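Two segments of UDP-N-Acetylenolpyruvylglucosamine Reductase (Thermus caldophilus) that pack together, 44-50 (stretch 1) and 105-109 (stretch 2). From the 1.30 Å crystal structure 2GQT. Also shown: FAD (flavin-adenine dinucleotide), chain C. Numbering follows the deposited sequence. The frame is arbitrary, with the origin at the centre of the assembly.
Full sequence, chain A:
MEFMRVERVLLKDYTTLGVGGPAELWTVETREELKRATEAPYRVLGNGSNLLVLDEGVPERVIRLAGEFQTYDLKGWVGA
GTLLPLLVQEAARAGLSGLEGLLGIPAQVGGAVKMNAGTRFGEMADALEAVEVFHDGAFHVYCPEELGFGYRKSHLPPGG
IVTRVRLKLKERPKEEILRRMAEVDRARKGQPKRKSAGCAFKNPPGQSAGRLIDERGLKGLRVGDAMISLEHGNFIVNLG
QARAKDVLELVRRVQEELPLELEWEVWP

Stretch 1, residues 44-50: VLGNGSN
Stretch 2 105-109: IPAQV

Two short, mostly loop segments, 44-50 and 105-109, meet at the FAD pyrophosphate and bury 255 Å² between them. Their closest CA atoms are those of Gly46 and Gln108, 5.4 Å apart. Gln108, Pro106 and Asn47 cover the most surface.

Asn47 makes the direct hydrogen bond. Its CB points toward stretch 2, with chi1 t (-157°) and chi2 41°. Asn47 ND2 donates to Pro106 O at 2.8 Å, with an N-H...O angle of 160°. Asn47 has phi/psi -81/3. Asn47 N donates to FAD O1P at 3.0 Å.

Pro106 (-85/59) has a C-gamma endo ring and a sideways CB. Pro106 CG lies 3.8 Å from Ser49 CB and 3.5 Å from FAD C8, so the ring fills space between loop and flavin. Ser49 (-94/-5, chi1 p) places Ser49 OG 3.2 Å from Pro106 O. Ser49 OG donates to FAD O2P at 2.6 Å and accepts from FAD O2' at 2.7 Å.

Ala107 (-104/154) points its CB away from stretch 1, and Ala107 CB lies 3.4 Å from FAD O5'.

Gln108 (-77/156) is the N-cap of the helix that begins at Val109. Its CB points toward stretch 1, with chi1 m, chi2 t and chi3 18°. Gln108 NE2 comes within 3.6 Å of Gly46 C, and Gln108 CG within 3.8 Å of Asn47 N. The Gln108 amide reaches stretch 1 through water; it makes no direct hydrogen bond to it. An amide suits this place because it can both donate and accept. Water 1 donates to Gln108 OE1 (2.8 Å) and Leu45 O (2.7 Å). Water 3 accepts from Gln108 NE2 and donates to Asn47 OD1, both at 2.8 Å.

The phosphate bridges the stretches as well: Gln108 N donates to FAD O1P at 2.9 Å, the same oxygen that Asn47 N reaches.

Gly46 (-94/-130) has no room for a side chain: an ideal CB would clash with FAD O1P at 2.3 Å. Gly48 (66/26) has the positive phi that favours glycine. Gly46 N and Gly48 N each donate to FAD O2A at 2.8 Å.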

# COMPACT_ATOMS: atom_id res chain seq x y z
N VAL A 44 1.75 8.39 8.62
CA VAL A 44 1.29 8.75 7.27
C VAL A 44 0.36 7.67 6.75
O VAL A 44 0.66 6.46 6.83
CB VAL A 44 2.46 8.96 6.28
CG1 VAL A 44 1.95 9.46 4.93
CG2 VAL A 44 3.47 9.93 6.85
N LEU A 45 -0.78 8.09 6.24
CA LEU A 45 -1.73 7.19 5.62
C LEU A 45 -1.69 7.36 4.11
O LEU A 45 -1.84 8.48 3.60
CB LEU A 45 -3.14 7.49 6.14
CG LEU A 45 -4.34 6.79 5.51
CD1 LEU A 45 -4.33 5.29 5.81
CD2 LEU A 45 -5.61 7.46 5.99
N GLY A 46 -1.49 6.25 3.39
CA GLY A 46 -1.58 6.24 1.93
C GLY A 46 -2.99 5.83 1.55
O GLY A 46 -3.96 6.35 2.09
N ASN A 47 -3.10 4.86 0.65
CA ASN A 47 -4.41 4.35 0.26
C ASN A 47 -5.01 3.34 1.24
O ASN A 47 -6.08 2.81 1.00
CB ASN A 47 -4.38 3.78 -1.15
CG ASN A 47 -5.75 3.76 -1.80
OD1 ASN A 47 -6.53 4.71 -1.67
ND2 ASN A 47 -6.05 2.67 -2.51
N GLY A 48 -4.31 3.08 2.35
CA GLY A 48 -4.82 2.18 3.38
C GLY A 48 -4.95 0.74 2.93
O GLY A 48 -5.77 0.01 3.50
N SER A 49 -4.15 0.31 1.93
CA SER A 49 -4.30 -1.02 1.36
C SER A 49 -3.40 -2.08 1.98
O SER A 49 -3.52 -3.25 1.64
CB SER A 49 -4.13 -1.00 -0.17
OG SER A 49 -2.80 -0.69 -0.57
N ASN A 50 -2.50 -1.69 2.89
CA ASN A 50 -1.73 -2.69 3.64
C ASN A 50 -1.94 -2.62 5.16
O ASN A 50 -1.20 -3.26 5.91
CB ASN A 50 -0.24 -2.64 3.32
CG ASN A 50 0.50 -3.91 3.77
OD1 ASN A 50 1.53 -3.85 4.44
ND2 ASN A 50 -0.07 -5.07 3.45
N ILE A 105 -1.88 -3.20 -7.94
CA ILE A 105 -1.47 -2.78 -6.60
C ILE A 105 -2.15 -1.45 -6.26
O ILE A 105 -1.81 -0.42 -6.83
CB ILE A 105 0.05 -2.62 -6.49
CG1 ILE A 105 0.75 -3.91 -6.93
CG2 ILE A 105 0.43 -2.24 -5.05
CD1 ILE A 105 2.26 -3.83 -6.98
N PRO A 106 -3.14 -1.47 -5.35
CA PRO A 106 -3.95 -0.28 -5.10
C PRO A 106 -3.30 0.68 -4.09
O PRO A 106 -3.88 1.00 -3.04
CB PRO A 106 -5.26 -0.88 -4.56
CG PRO A 106 -4.81 -2.05 -3.81
CD PRO A 106 -3.60 -2.61 -4.53
N ALA A 107 -2.10 1.15 -4.42
CA ALA A 107 -1.28 1.95 -3.55
C ALA A 107 -1.29 3.42 -3.94
O ALA A 107 -1.45 3.75 -5.13
CB ALA A 107 0.15 1.45 -3.62
N GLN A 108 -1.04 4.31 -2.98
CA GLN A 108 -0.46 5.60 -3.33
C GLN A 108 1.03 5.39 -3.59
O GLN A 108 1.65 4.45 -3.08
CB GLN A 108 -0.64 6.62 -2.22
CG GLN A 108 -2.02 7.22 -2.15
CD GLN A 108 -2.14 8.25 -1.06
OE1 GLN A 108 -1.13 8.78 -0.56
NE2 GLN A 108 -3.38 8.58 -0.69
N VAL A 109 1.62 6.29 -4.37
CA VAL A 109 3.05 6.25 -4.64
C VAL A 109 3.88 6.14 -3.35
O VAL A 109 4.81 5.32 -3.26
CB VAL A 109 3.49 7.47 -5.48
CG1 VAL A 109 5.01 7.66 -5.46
CG2 VAL A 109 3.00 7.33 -6.89
PA FAD C . -0.95 2.24 3.33
O1A FAD C . -1.59 0.92 3.50
O2A FAD C . -1.75 3.48 3.50
O5B FAD C . 0.32 2.37 4.27
C5B FAD C . 1.28 1.31 4.30
C4B FAD C . 2.56 1.79 4.96
O4B FAD C . 3.14 2.82 4.14
C3B FAD C . 2.35 2.40 6.35
O3B FAD C . 3.52 2.14 7.12
C2B FAD C . 2.25 3.89 6.04
O2B FAD C . 2.61 4.70 7.15
C1B FAD C . 3.29 4.02 4.94
N9A FAD C . 3.13 5.18 4.05
C8A FAD C . 2.07 5.46 3.27
N7A FAD C . 2.31 6.58 2.59
C5A FAD C . 3.54 7.00 2.91
C6A FAD C . 4.34 8.10 2.55
N6A FAD C . 3.94 9.03 1.67
N1A FAD C . 5.56 8.21 3.11
C2A FAD C . 6.00 7.31 4.00
N3A FAD C . 5.28 6.26 4.39
C4A FAD C . 4.06 6.11 3.85
N1 FAD C . 1.43 -5.29 -2.33
C2 FAD C . 2.46 -5.72 -3.14
O2 FAD C . 3.62 -5.50 -2.81
N3 FAD C . 2.18 -6.42 -4.30
C4 FAD C . 0.88 -6.69 -4.70
O4 FAD C . 0.67 -7.31 -5.75
C4X FAD C . -0.16 -6.25 -3.88
N5 FAD C . -1.48 -6.50 -4.23
C5X FAD C . -2.51 -5.99 -3.44
C6 FAD C . -3.84 -6.20 -3.83
C7 FAD C . -4.89 -5.70 -3.08
C7M FAD C . -6.33 -5.92 -3.54
C8 FAD C . -4.61 -4.99 -1.90
C8M FAD C . -5.76 -4.43 -1.05
C9 FAD C . -3.29 -4.79 -1.50
C9A FAD C . -2.23 -5.29 -2.26
N10 FAD C . -0.89 -5.10 -1.87
C10 FAD C . 0.13 -5.55 -2.70
C1' FAD C . -0.53 -4.45 -0.58
C2' FAD C . -0.49 -2.92 -0.68
O2' FAD C . -1.22 -2.46 -1.84
C3' FAD C . 0.94 -2.38 -0.78
O3' FAD C . 1.67 -2.73 0.40
C4' FAD C . 0.96 -0.86 -1.01
O4' FAD C . 2.30 -0.45 -1.31
C5' FAD C . 0.45 -0.06 0.18
O5' FAD C . 0.34 1.30 -0.25
P FAD C . -0.76 2.24 0.41
O1P FAD C . -0.59 3.57 -0.21
O2P FAD C . -2.10 1.61 0.41
O3P FAD C . -0.18 2.31 1.90
O HOH W 1 -1.02 10.30 1.76
O HOH W 2 -4.66 9.01 2.32
O HOH W 3 -5.76 7.44 -1.63